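Side-chain contacts in Cas13d (uncultured Ruminococcus sp, PDB 6IV9), which binds a CRISPR RNA and uses two HEPN domains to control both maturation of that RNA and cleavage of target RNA: residues Val187-Tyr192 and Ile636-Ala641; Thr223-Ser228 and Gly236-Ser241; Thr781-Cys786 and Cys806-Ile811. The protein carries 2 engineered substitutions. One frame throughout, in Å; residues are numbered along the deposited sequence.

Contact 1 (Val187-Tyr192 and Ile636-Ala641); sequences VTNIVY and IKYANA
Tyr192 and Tyr638, the two residues that bury most surface here, meet through a hydrogen bond and an edge contact. Tyr192 OH donates to the backbone Tyr638 O at 2.7 Å. The C=O...donor angle is 141° and the hydroxyl oxygen lies 38° above the carbonyl plane, while the carbonyl oxygen itself lies at the edge of the Tyr192 ring, in its plane. With its CG anti to the backbone N (chi1 165°), Tyr192 reaches out of helix 168-197 far enough to meet the last residue of helix 630-638. The rings touch at their rims, Tyr192 CD2 coming 3.6 Å from Tyr638 CD1. The far end of the Tyr638 ring reaches across to Asn189, the two side chains meeting nearly at right angles: Tyr638 CE1 is 3.5 Å from the backbone Asn189 O, which sits in the plane of the ring, and Tyr638 OH is 3.3 Å from Asn189 CB. The Asn189 amide is steeply inclined to the phenol ring. The polar end of Tyr638 is held by Glu513, which also pairs with Lys637, and Val735 and Val739 of helix 713-760 pack against its side chain. With Asn196 added to Tyr192, this is a helix-end contact in which side-chain donors of helix 168-197 bind the successive carbonyls of Lys637, Tyr638 and Ala639, where helix 630-638 ends.

Contact 2 (Thr223-Ser228 and Gly236-Ser241); sequences THPDKS and GNIKKS
Pro225 lays the CB-CG side of its ring over Ile238 CG2. The two side chains lie alongside each other, pointing opposite ways, and the first torsion of Ile238, which sets CG2 anti to the backbone N, turns this methyl to the proline, where it lies 3.8 Å from both Pro225 CB and Pro225 CG. The same proline also touches the next helix residue, its CG lying 3.8 Å from Lys239 CG, so the pyrrolidine spans the start of the lysine chain and the isoleucine branch. Past that contact the lysine bends at chi2 and again at chi4 (21°, almost eclipsed), and the second bend brings the ammonium to Asp226. Lys239 NZ and Asp226 OD2 are 2.7 Å apart, forming a salt bridge and hydrogen bond. The nitrogen approaches from above the carboxylate, 38° out of its plane. The bridge favours one oxygen: Asp226 OD1 is 3.4 Å from Lys239 NZ and about as near to Lys239 CE. Both charged residues are exposed, so the ion pair lies at the surface over the buried proline and isoleucine. Phe222 and Leu230 also pack on Ile238. Lys235, one helical turn before Lys239, donates to the carbonyls of Asp226 and Ser228 and so holds the backbone of the same loop. Helices 219-223 and 232-251 are thus joined by an alpha-alpha connection whose type I beta turn, Pro225-Ser228, folds back onto the helix that follows.

Contact 3 (Thr781-Cys786 and Cys806-Ile811); sequences TLCELC and CVEVDI
Helices 777-788 and 801-813 run roughly antiparallel where they touch, and their backbones come closest at Cys783 and Glu808, whose CA atoms are 6.9 Å apart. They form an antiparallel helix pair whose connection contains the short helix 795-799, probably within the C-terminal HEPN part of the protein. Cys783 is the central side chain. Its sulfur, anti to the carbonyl carbon (chi1 -74°), lies against two consecutive residues of the facing helix: Cys783 SG is 3.9 Å from Val807 CG1 and 4.0 Å from Glu808 CG. No hydrogen bond crosses between the segments, so the contact is one of van der Waals packing. Leu797 covers Cys783 from the connecting helix, while Ile901 and Phe904 of helix 901-908 pack on Val807. The Glu808 chain, extended beyond CG, carries its carboxylate past the cysteine. Glu808 OE1 forms a salt bridge with Lys805; OE2 lies close to the Asp787 carboxylate, which could raise the pKa of one of the pair, although the lysine would probably counter this. On the cysteine side, Glu808 OE2 rests 3.4 Å from Cys783 CB.

How the contacts relate
From the N terminus, helix 168-197 supplies the first half of contact 1, whose partner comes only after 443 intervening residues. Contact 2 nests inside that large loop and closes a small one of seven residues between 223-228 and 236-241; the centre of contact 2 lies about 35 Å from the centre of the chain. Contact 3 follows in series, closing 19 residues between helices 777-788 and 801-813, so no two loops cross. The closures differ in range: contact 1 ties helix 168-197 to the end of helix 630-638, whereas contacts 2 and 3 are local. Contacts 1 and 2 lie about 26 Å apart between centres, contacts 2 and 3 about 46 Å.

Contact 1 (Val187-Tyr192 and Ile636-Ala641)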
ATOM      1  N   VAL A 187      -8.375   5.518  -1.472  1.00 22.53           N
ATOM      2  CA  VAL A 187      -9.224   6.729  -1.661  1.00 23.99           C
ATOM      3  C   VAL A 187      -9.805   7.156  -0.313  1.00 23.32           C
ATOM      4  O   VAL A 187      -9.933   8.326  -0.084  1.00 23.83           O
ATOM      5  CB  VAL A 187     -10.297   6.591  -2.750  1.00 28.10           C
ATOM      6  CG1 VAL A 187      -9.673   6.376  -4.109  1.00 36.65           C
ATOM      7  CG2 VAL A 187     -11.313   5.530  -2.431  1.00 28.01           C
ATOM      8  N   THR A 188     -10.157   6.201   0.530  1.00 23.24           N
ATOM      9  CA  THR A 188     -10.707   6.585   1.843  1.00 22.13           C
ATOM     10  C   THR A 188      -9.639   7.370   2.609  1.00 22.14           C
ATOM     11  O   THR A 188      -9.945   8.397   3.146  1.00 24.15           O
ATOM     12  CB  THR A 188     -11.176   5.358   2.630  1.00 23.43           C
ATOM     13  OG1 THR A 188     -12.278   4.780   1.955  1.00 25.07           O
ATOM     14  CG2 THR A 188     -11.584   5.709   4.042  1.00 25.99           C
ATOM     15  N   ASN A 189      -8.413   6.880   2.609  1.00 22.05           N
ATOM     16  CA  ASN A 189      -7.320   7.574   3.325  1.00 22.12           C
ATOM     17  C   ASN A 189      -7.050   8.950   2.703  1.00 24.14           C
ATOM     18  O   ASN A 189      -6.854   9.877   3.440  1.00 22.63           O
ATOM     19  CB  ASN A 189      -6.048   6.735   3.331  1.00 21.29           C
ATOM     20  CG  ASN A 189      -6.169   5.516   4.211  1.00 24.06           C
ATOM     21  OD1 ASN A 189      -7.127   5.378   4.926  1.00 24.28           O
ATOM     22  ND2 ASN A 189      -5.195   4.639   4.156  1.00 26.07           N
ATOM     23  N   ILE A 190      -6.994   9.033   1.383  1.00 20.87           N
ATOM     24  CA  ILE A 190      -6.687  10.329   0.712  1.00 23.01           C
ATOM     25  C   ILE A 190      -7.784  11.357   1.014  1.00 22.10           C
ATOM     26  O   ILE A 190      -7.473  12.466   1.338  1.00 23.34           O
ATOM     27  CB  ILE A 190      -6.512  10.130  -0.804  1.00 23.13           C
ATOM     28  CG1 ILE A 190      -5.319   9.233  -1.127  1.00 23.55           C
ATOM     29  CG2 ILE A 190      -6.436  11.479  -1.488  1.00 25.50           C
ATOM     30  CD1 ILE A 190      -5.221   8.833  -2.568  1.00 24.61           C
ATOM     31  N   VAL A 191      -9.039  10.955   0.933  1.00 24.84           N
ATOM     32  CA  VAL A 191     -10.144  11.910   1.203  1.00 27.98           C
ATOM     33  C   VAL A 191     -10.028  12.398   2.650  1.00 28.21           C
ATOM     34  O   VAL A 191     -10.249  13.557   2.892  1.00 24.19           O
ATOM     35  CB  VAL A 191     -11.504  11.252   0.932  1.00 26.03           C
ATOM     36  CG1 VAL A 191     -12.645  12.099   1.440  1.00 32.06           C
ATOM     37  CG2 VAL A 191     -11.680  10.946  -0.535  1.00 28.64           C
ATOM     38  N   TYR A 192      -9.728  11.497   3.572  1.00 24.14           N
ATOM     39  CA  TYR A 192      -9.583  11.915   4.982  1.00 22.13           C
ATOM     40  C   TYR A 192      -8.415  12.891   5.112  1.00 21.27           C
ATOM     41  O   TYR A 192      -8.553  13.888   5.759  1.00 24.64           O
ATOM     42  CB  TYR A 192      -9.356  10.703   5.881  1.00 24.32           C
ATOM     43  CG  TYR A 192      -8.844  11.060   7.246  1.00 23.15           C
ATOM     44  CD1 TYR A 192      -9.662  11.636   8.193  1.00 27.46           C
ATOM     45  CD2 TYR A 192      -7.526  10.850   7.576  1.00 27.12           C
ATOM     46  CE1 TYR A 192      -9.187  11.980   9.444  1.00 27.67           C
ATOM     47  CE2 TYR A 192      -7.035  11.182   8.822  1.00 27.08           C
ATOM     48  CZ  TYR A 192      -7.865  11.755   9.759  1.00 29.10           C
ATOM     49  OH  TYR A 192      -7.356  12.063  10.977  1.00 28.96           O
ATOM     50  N   ILE A 636       1.308  14.816   9.922  1.00 23.41           N
ATOM     51  CA  ILE A 636       0.486  16.015   9.625  1.00 24.49           C
ATOM     52  C   ILE A 636      -0.685  15.638   8.722  1.00 25.18           C
ATOM     53  O   ILE A 636      -1.739  16.145   8.913  1.00 25.85           O
ATOM     54  CB  ILE A 636       1.345  17.129   9.018  1.00 24.90           C
ATOM     55  CG1 ILE A 636       2.433  17.566   9.993  1.00 27.53           C
ATOM     56  CG2 ILE A 636       0.471  18.284   8.603  1.00 28.85           C
ATOM     57  CD1 ILE A 636       1.906  17.979  11.327  1.00 30.75           C
ATOM     58  N   LYS A 637      -0.444  14.769   7.760  1.00 24.26           N
ATOM     59  CA  LYS A 637      -1.467  14.339   6.786  1.00 26.97           C
ATOM     60  C   LYS A 637      -2.634  13.638   7.491  1.00 26.05           C
ATOM     61  O   LYS A 637      -3.769  13.946   7.188  1.00 24.23           O
ATOM     62  CB  LYS A 637      -0.747  13.321   5.906  1.00 33.85           C
ATOM     63  CG  LYS A 637      -1.448  12.836   4.664  1.00 42.98           C
ATOM     64  CD  LYS A 637      -0.479  12.167   3.721  1.00 39.68           C
ATOM     65  CE  LYS A 637      -0.287  10.690   3.976  1.00 37.08           C
ATOM     66  NZ  LYS A 637       0.233   9.975   2.793  1.00 31.62           N
ATOM     67  N   TYR A 638      -2.331  12.726   8.405  1.00 23.11           N
ATOM     68  CA  TYR A 638      -3.384  11.904   9.044  1.00 22.95           C
ATOM     69  C   TYR A 638      -3.729  12.351  10.462  1.00 26.12           C
ATOM     70  O   TYR A 638      -4.702  11.877  10.995  1.00 26.16           O
ATOM     71  CB  TYR A 638      -2.958  10.435   9.048  1.00 23.06           C
ATOM     72  CG  TYR A 638      -2.991   9.796   7.688  1.00 24.51           C
ATOM     73  CD1 TYR A 638      -4.099   9.908   6.879  1.00 30.82           C
ATOM     74  CD2 TYR A 638      -1.911   9.102   7.196  1.00 26.20           C
ATOM     75  CE1 TYR A 638      -4.136   9.346   5.617  1.00 30.49           C
ATOM     76  CE2 TYR A 638      -1.934   8.522   5.947  1.00 28.30           C
ATOM     77  CZ  TYR A 638      -3.053   8.635   5.157  1.00 27.62           C
ATOM     78  OH  TYR A 638      -3.071   8.082   3.927  1.00 29.38           O
ATOM     79  N   ALA A 639      -2.932  13.221  11.047  1.00 26.93           N
ATOM     80  CA  ALA A 639      -3.199  13.605  12.443  1.00 27.26           C
ATOM     81  C   ALA A 639      -3.134  15.121  12.632  1.00 27.47           C
ATOM     82  O   ALA A 639      -3.396  15.834  11.710  1.00 32.24           O
ATOM     83  CB  ALA A 639      -2.307  12.847  13.383  1.00 30.22           C
ATOM     84  N   ASN A 640      -2.866  15.549  13.852  1.00 28.03           N
ATOM     85  CA  ASN A 640      -2.812  16.977  14.233  1.00 26.21           C
ATOM     86  C   ASN A 640      -1.532  17.179  15.049  1.00 26.49           C
ATOM     87  O   ASN A 640      -1.361  16.460  15.998  1.00 26.71           O
ATOM     88  CB  ASN A 640      -4.079  17.330  14.996  1.00 29.85           C
ATOM     89  CG  ASN A 640      -4.100  18.758  15.473  1.00 35.70           C
ATOM     90  OD1 ASN A 640      -3.545  19.083  16.499  1.00 32.85           O
ATOM     91  ND2 ASN A 640      -4.726  19.611  14.703  1.00 35.78           N
ATOM     92  N   ALA A 641      -0.730  18.184  14.719  1.00 24.51           N
ATOM     93  CA  ALA A 641       0.580  18.364  15.381  1.00 25.09           C
ATOM     94  C   ALA A 641       0.420  18.541  16.887  1.00 25.93           C
ATOM     95  O   ALA A 641       1.122  17.916  17.626  1.00 24.91           O
ATOM     96  CB  ALA A 641       1.260  19.570  14.803  1.00 28.11           C
TER

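Contact 2 (Thr223-Ser228 and Gly236-Ser241)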
ATOM      1  N   THR A 223     -15.681  26.594 -11.277  1.00 38.09           N
ATOM      2  CA  THR A 223     -15.421  27.975 -10.801  1.00 37.92           C
ATOM      3  C   THR A 223     -16.565  28.933 -11.144  1.00 42.49           C
ATOM      4  O   THR A 223     -16.637  29.965 -10.505  1.00 50.02           O
ATOM      5  CB  THR A 223     -14.022  28.434 -11.214  1.00 36.66           C
ATOM      6  OG1 THR A 223     -13.953  28.353 -12.628  1.00 38.07           O
ATOM      7  CG2 THR A 223     -12.935  27.575 -10.615  1.00 34.46           C
ATOM      8  N   HIS A 224     -17.416  28.581 -12.101  1.00 47.05           N
ATOM      9  CA  HIS A 224     -18.569  29.437 -12.479  1.00 49.17           C
ATOM     10  C   HIS A 224     -19.822  28.575 -12.531  1.00 46.67           C
ATOM     11  O   HIS A 224     -20.380  28.435 -13.608  1.00 54.87           O
ATOM     12  CB  HIS A 224     -18.333  30.075 -13.847  1.00 48.76           C
ATOM     13  CG  HIS A 224     -17.046  30.801 -13.955  1.00 52.33           C
ATOM     14  ND1 HIS A 224     -16.840  32.001 -13.353  1.00 57.52           N
ATOM     15  CD2 HIS A 224     -15.908  30.497 -14.591  1.00 56.52           C
ATOM     16  CE1 HIS A 224     -15.626  32.412 -13.616  1.00 60.03           C
ATOM     17  NE2 HIS A 224     -15.038  31.512 -14.367  1.00 53.31           N
ATOM     18  N   PRO A 225     -20.296  28.024 -11.404  1.00 44.42           N
ATOM     19  CA  PRO A 225     -21.462  27.165 -11.399  1.00 51.51           C
ATOM     20  C   PRO A 225     -22.732  27.884 -11.880  1.00 64.17           C
ATOM     21  O   PRO A 225     -23.545  27.259 -12.505  1.00 62.83           O
ATOM     22  CB  PRO A 225     -21.599  26.678  -9.953  1.00 46.51           C
ATOM     23  CG  PRO A 225     -20.722  27.571  -9.143  1.00 46.35           C
ATOM     24  CD  PRO A 225     -19.731  28.200 -10.090  1.00 48.50           C
ATOM     25  N   ASP A 226     -22.868  29.159 -11.525  1.00 64.06           N
ATOM     26  CA  ASP A 226     -24.088  29.939 -11.859  1.00 70.58           C
ATOM     27  C   ASP A 226     -24.258  30.055 -13.374  1.00 67.44           C
ATOM     28  O   ASP A 226     -25.378  29.967 -13.819  1.00 75.03           O
ATOM     29  CB  ASP A 226     -24.106  31.278 -11.121  1.00 70.49           C
ATOM     30  CG  ASP A 226     -24.392  31.161  -9.635  1.00 74.40           C
ATOM     31  OD1 ASP A 226     -24.063  32.095  -8.899  1.00 80.33           O
ATOM     32  OD2 ASP A 226     -24.951  30.155  -9.228  1.00 83.40           O
ATOM     33  N   LYS A 227     -23.173  30.252 -14.116  1.00 71.97           N
ATOM     34  CA  LYS A 227     -23.214  30.387 -15.599  1.00 70.22           C
ATOM     35  C   LYS A 227     -23.561  29.045 -16.230  1.00 70.00           C
ATOM     36  O   LYS A 227     -23.659  28.972 -17.449  1.00 76.06           O
ATOM     37  CB  LYS A 227     -21.877  30.874 -16.161  1.00 70.95           C
ATOM     38  CG  LYS A 227     -21.339  32.159 -15.553  1.00 82.77           C
ATOM     39  CD  LYS A 227     -20.172  32.724 -16.340  1.00 92.12           C
ATOM     40  CE  LYS A 227     -19.460  33.879 -15.667  1.00 90.79           C
ATOM     41  NZ  LYS A 227     -18.152  34.157 -16.311  1.00 91.85           N
ATOM     42  N   SER A 228     -23.668  28.026 -15.393  1.00 76.11           N
ATOM     43  CA  SER A 228     -23.986  26.643 -15.820  1.00 80.84           C
ATOM     44  C   SER A 228     -25.483  26.476 -16.066  1.00 78.99           C
ATOM     45  O   SER A 228     -26.257  27.315 -15.614  1.00 79.89           O
ATOM     46  CB  SER A 228     -23.525  25.665 -14.788  1.00 79.28           C
ATOM     47  OG  SER A 228     -23.866  24.354 -15.183  1.00 85.45           O
ATOM     48  N   GLY A 236     -25.570  25.090  -5.920  1.00 61.03           N
ATOM     49  CA  GLY A 236     -25.208  25.378  -4.523  1.00 61.89           C
ATOM     50  C   GLY A 236     -24.191  24.387  -4.005  1.00 61.65           C
ATOM     51  O   GLY A 236     -23.317  24.794  -3.250  1.00 61.24           O
ATOM     52  N   ASN A 237     -24.324  23.125  -4.400  1.00 53.95           N
ATOM     53  CA  ASN A 237     -23.399  22.053  -3.974  1.00 56.97           C
ATOM     54  C   ASN A 237     -22.001  22.381  -4.487  1.00 44.06           C
ATOM     55  O   ASN A 237     -21.059  22.260  -3.743  1.00 43.91           O
ATOM     56  CB  ASN A 237     -23.857  20.706  -4.519  1.00 55.57           C
ATOM     57  CG  ASN A 237     -24.960  20.099  -3.686  1.00 65.48           C
ATOM     58  OD1 ASN A 237     -25.255  20.577  -2.599  1.00 62.91           O
ATOM     59  ND2 ASN A 237     -25.571  19.046  -4.196  1.00 69.13           N
ATOM     60  N   ILE A 238     -21.905  22.789  -5.741  1.00 42.54           N
ATOM     61  CA  ILE A 238     -20.588  23.139  -6.325  1.00 42.78           C
ATOM     62  C   ILE A 238     -19.992  24.308  -5.541  1.00 47.26           C
ATOM     63  O   ILE A 238     -18.821  24.258  -5.245  1.00 41.29           O
ATOM     64  CB  ILE A 238     -20.725  23.432  -7.821  1.00 43.08           C
ATOM     65  CG1 ILE A 238     -21.115  22.174  -8.593  1.00 48.60           C
ATOM     66  CG2 ILE A 238     -19.446  24.045  -8.345  1.00 46.22           C
ATOM     67  CD1 ILE A 238     -21.460  22.412 -10.027  1.00 46.60           C
ATOM     68  N   LYS A 239     -20.802  25.304  -5.188  1.00 46.77           N
ATOM     69  CA  LYS A 239     -20.297  26.480  -4.442  1.00 44.02           C
ATOM     70  C   LYS A 239     -19.768  26.056  -3.078  1.00 43.24           C
ATOM     71  O   LYS A 239     -18.786  26.611  -2.652  1.00 40.53           O
ATOM     72  CB  LYS A 239     -21.397  27.526  -4.297  1.00 59.21           C
ATOM     73  CG  LYS A 239     -21.826  28.166  -5.601  1.00 66.25           C
ATOM     74  CD  LYS A 239     -21.728  29.668  -5.573  1.00 74.47           C
ATOM     75  CE  LYS A 239     -22.702  30.327  -6.520  1.00 79.82           C
ATOM     76  NZ  LYS A 239     -23.809  29.406  -6.844  1.00 88.70           N
ATOM     77  N   LYS A 240     -20.425  25.112  -2.427  1.00 43.57           N
ATOM     78  CA  LYS A 240     -19.939  24.637  -1.119  1.00 47.41           C
ATOM     79  C   LYS A 240     -18.545  24.033  -1.295  1.00 42.98           C
ATOM     80  O   LYS A 240     -17.701  24.295  -0.470  1.00 38.46           O
ATOM     81  CB  LYS A 240     -20.878  23.566  -0.567  1.00 52.73           C
ATOM     82  CG  LYS A 240     -22.243  24.047  -0.111  1.00 63.88           C
ATOM     83  CD  LYS A 240     -22.834  23.087   0.891  1.00 77.13           C
ATOM     84  CE  LYS A 240     -24.305  23.298   1.170  1.00 83.08           C
ATOM     85  NZ  LYS A 240     -24.647  22.875   2.549  1.00 88.83           N
ATOM     86  N   SER A 241     -18.343  23.234  -2.339  1.00 44.06           N
ATOM     87  CA  SER A 241     -17.028  22.590  -2.556  1.00 40.50           C
ATOM     88  C   SER A 241     -16.006  23.629  -3.014  1.00 37.22           C
ATOM     89  O   SER A 241     -14.880  23.531  -2.609  1.00 37.92           O
ATOM     90  CB  SER A 241     -17.126  21.424  -3.498  1.00 42.96           C
ATOM     91  OG  SER A 241     -17.430  21.846  -4.804  1.00 40.32           O
TER

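Contact 3 (Thr781-Cys786 and Cys806-Ile811)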
ATOM      1  N   THR A 781     -30.481 -11.553   7.021  1.00 29.37           N
ATOM      2  CA  THR A 781     -31.272 -12.241   5.983  1.00 34.31           C
ATOM      3  C   THR A 781     -30.630 -13.576   5.602  1.00 36.15           C
ATOM      4  O   THR A 781     -31.335 -14.545   5.524  1.00 34.42           O
ATOM      5  CB  THR A 781     -31.429 -11.348   4.757  1.00 31.58           C
ATOM      6  OG1 THR A 781     -32.051 -10.151   5.192  1.00 33.86           O
ATOM      7  CG2 THR A 781     -32.260 -11.995   3.682  1.00 34.76           C
ATOM      8  N   LEU A 782     -29.323 -13.607   5.388  1.00 32.77           N
ATOM      9  CA  LEU A 782     -28.650 -14.870   5.007  1.00 28.50           C
ATOM     10  C   LEU A 782     -28.722 -15.893   6.138  1.00 31.17           C
ATOM     11  O   LEU A 782     -28.844 -17.048   5.837  1.00 35.15           O
ATOM     12  CB  LEU A 782     -27.220 -14.567   4.570  1.00 30.71           C
ATOM     13  CG  LEU A 782     -27.117 -13.724   3.306  1.00 28.67           C
ATOM     14  CD1 LEU A 782     -25.680 -13.423   2.972  1.00 31.36           C
ATOM     15  CD2 LEU A 782     -27.799 -14.424   2.157  1.00 35.01           C
ATOM     16  N   CYS A 783     -28.569 -15.469   7.386  1.00 31.81           N
ATOM     17  CA  CYS A 783     -28.654 -16.423   8.518  1.00 32.63           C
ATOM     18  C   CYS A 783     -30.068 -17.004   8.588  1.00 34.08           C
ATOM     19  O   CYS A 783     -30.196 -18.189   8.728  1.00 38.03           O
ATOM     20  CB  CYS A 783     -28.308 -15.758   9.841  1.00 32.66           C
ATOM     21  SG  CYS A 783     -26.540 -15.426  10.057  0.87 32.55           S
ATOM     22  N   GLU A 784     -31.080 -16.164   8.424  1.00 38.14           N
ATOM     23  CA  GLU A 784     -32.489 -16.624   8.489  1.00 37.78           C
ATOM     24  C   GLU A 784     -32.752 -17.650   7.384  1.00 42.06           C
ATOM     25  O   GLU A 784     -33.400 -18.640   7.661  1.00 42.09           O
ATOM     26  CB  GLU A 784     -33.414 -15.432   8.272  1.00 43.23           C
ATOM     27  CG  GLU A 784     -33.560 -14.538   9.481  1.00 48.09           C
ATOM     28  CD  GLU A 784     -34.329 -13.251   9.227  1.00 52.38           C
ATOM     29  OE1 GLU A 784     -34.531 -12.507  10.176  1.00 55.80           O
ATOM     30  OE2 GLU A 784     -34.707 -12.997   8.081  1.00 58.85           O
ATOM     31  N   LEU A 785     -32.252 -17.402   6.178  1.00 39.22           N
ATOM     32  CA  LEU A 785     -32.452 -18.326   5.038  1.00 37.61           C
ATOM     33  C   LEU A 785     -31.784 -19.666   5.333  1.00 41.40           C
ATOM     34  O   LEU A 785     -32.336 -20.671   4.945  1.00 42.16           O
ATOM     35  CB  LEU A 785     -31.921 -17.702   3.751  1.00 37.16           C
ATOM     36  CG  LEU A 785     -32.699 -16.489   3.271  1.00 40.86           C
ATOM     37  CD1 LEU A 785     -31.991 -15.812   2.123  1.00 40.90           C
ATOM     38  CD2 LEU A 785     -34.107 -16.881   2.882  1.00 47.39           C
ATOM     39  N   CYS A 786     -30.626 -19.661   5.979  1.00 39.03           N
ATOM     40  CA  CYS A 786     -29.979 -20.955   6.279  1.00 37.90           C
ATOM     41  C   CYS A 786     -30.878 -21.752   7.223  1.00 45.40           C
ATOM     42  O   CYS A 786     -30.969 -22.941   7.062  1.00 42.95           O
ATOM     43  CB  CYS A 786     -28.630 -20.760   6.952  1.00 42.59           C
ATOM     44  SG  CYS A 786     -27.337 -20.221   5.814  0.61 33.18           S
ATOM     45  N   CYS A 806     -23.569 -18.221  16.184  1.00 35.98           N
ATOM     46  CA  CYS A 806     -22.763 -17.178  16.863  1.00 33.49           C
ATOM     47  C   CYS A 806     -23.029 -15.822  16.213  1.00 31.57           C
ATOM     48  O   CYS A 806     -23.207 -14.863  16.927  1.00 34.32           O
ATOM     49  CB  CYS A 806     -21.282 -17.492  16.753  1.00 35.21           C
ATOM     50  SG  CYS A 806     -20.759 -18.850  17.825  0.76 39.29           S
ATOM     51  N   VAL A 807     -23.068 -15.778  14.889  1.00 29.84           N
ATOM     52  CA  VAL A 807     -23.335 -14.508  14.164  1.00 30.83           C
ATOM     53  C   VAL A 807     -24.737 -14.009  14.514  1.00 32.41           C
ATOM     54  O   VAL A 807     -24.926 -12.820  14.609  1.00 31.68           O
ATOM     55  CB  VAL A 807     -23.151 -14.684  12.650  1.00 30.81           C
ATOM     56  CG1 VAL A 807     -23.702 -13.512  11.870  1.00 30.43           C
ATOM     57  CG2 VAL A 807     -21.703 -14.946  12.297  1.00 35.29           C
ATOM     58  N   GLU A 808     -25.692 -14.919  14.659  1.00 33.76           N
ATOM     59  CA  GLU A 808     -27.075 -14.512  14.988  1.00 35.81           C
ATOM     60  C   GLU A 808     -27.078 -13.828  16.359  1.00 28.77           C
ATOM     61  O   GLU A 808     -27.743 -12.833  16.516  1.00 32.47           O
ATOM     62  CB  GLU A 808     -28.001 -15.721  14.920  1.00 39.18           C
ATOM     63  CG  GLU A 808     -28.341 -16.143  13.511  1.00 41.66           C
ATOM     64  CD  GLU A 808     -29.172 -17.411  13.416  1.00 50.37           C
ATOM     65  OE1 GLU A 808     -29.484 -17.979  14.454  1.00 52.49           O
ATOM     66  OE2 GLU A 808     -29.487 -17.816  12.319  1.00 44.04           O
ATOM     67  N   VAL A 809     -26.320 -14.360  17.303  1.00 29.89           N
ATOM     68  CA  VAL A 809     -26.249 -13.738  18.651  1.00 35.04           C
ATOM     69  C   VAL A 809     -25.626 -12.343  18.554  1.00 36.80           C
ATOM     70  O   VAL A 809     -26.114 -11.441  19.190  1.00 32.96           O
ATOM     71  CB  VAL A 809     -25.463 -14.636  19.609  1.00 35.74           C
ATOM     72  CG1 VAL A 809     -25.163 -13.913  20.897  1.00 37.39           C
ATOM     73  CG2 VAL A 809     -26.216 -15.919  19.871  1.00 38.58           C
ATOM     74  N   ASP A 810     -24.566 -12.216  17.766  1.00 33.31           N
ATOM     75  CA  ASP A 810     -23.865 -10.923  17.574  1.00 32.83           C
ATOM     76  C   ASP A 810     -24.806  -9.911  16.917  1.00 30.94           C
ATOM     77  O   ASP A 810     -24.824  -8.801  17.357  1.00 32.23           O
ATOM     78  CB  ASP A 810     -22.528 -11.146  16.873  1.00 32.68           C
ATOM     79  CG  ASP A 810     -21.593 -12.027  17.684  1.00 44.10           C
ATOM     80  OD1 ASP A 810     -21.610 -11.914  18.918  1.00 46.45           O
ATOM     81  OD2 ASP A 810     -20.861 -12.814  17.085  1.00 43.80           O
ATOM     82  N   ILE A 811     -25.610 -10.330  15.947  1.00 27.74           N
ATOM     83  CA  ILE A 811     -26.542  -9.389  15.271  1.00 29.70           C
ATOM     84  C   ILE A 811     -27.529  -8.818  16.295  1.00 36.05           C
ATOM     85  O   ILE A 811     -27.820  -7.642  16.246  1.00 32.34           O
ATOM     86  CB  ILE A 811     -27.296 -10.097  14.135  1.00 29.41           C
ATOM     87  CG1 ILE A 811     -26.399 -10.407  12.939  1.00 32.13           C
ATOM     88  CG2 ILE A 811     -28.484  -9.282  13.699  1.00 36.38           C
ATOM     89  CD1 ILE A 811     -27.007 -11.376  11.983  1.00 38.53           C
TER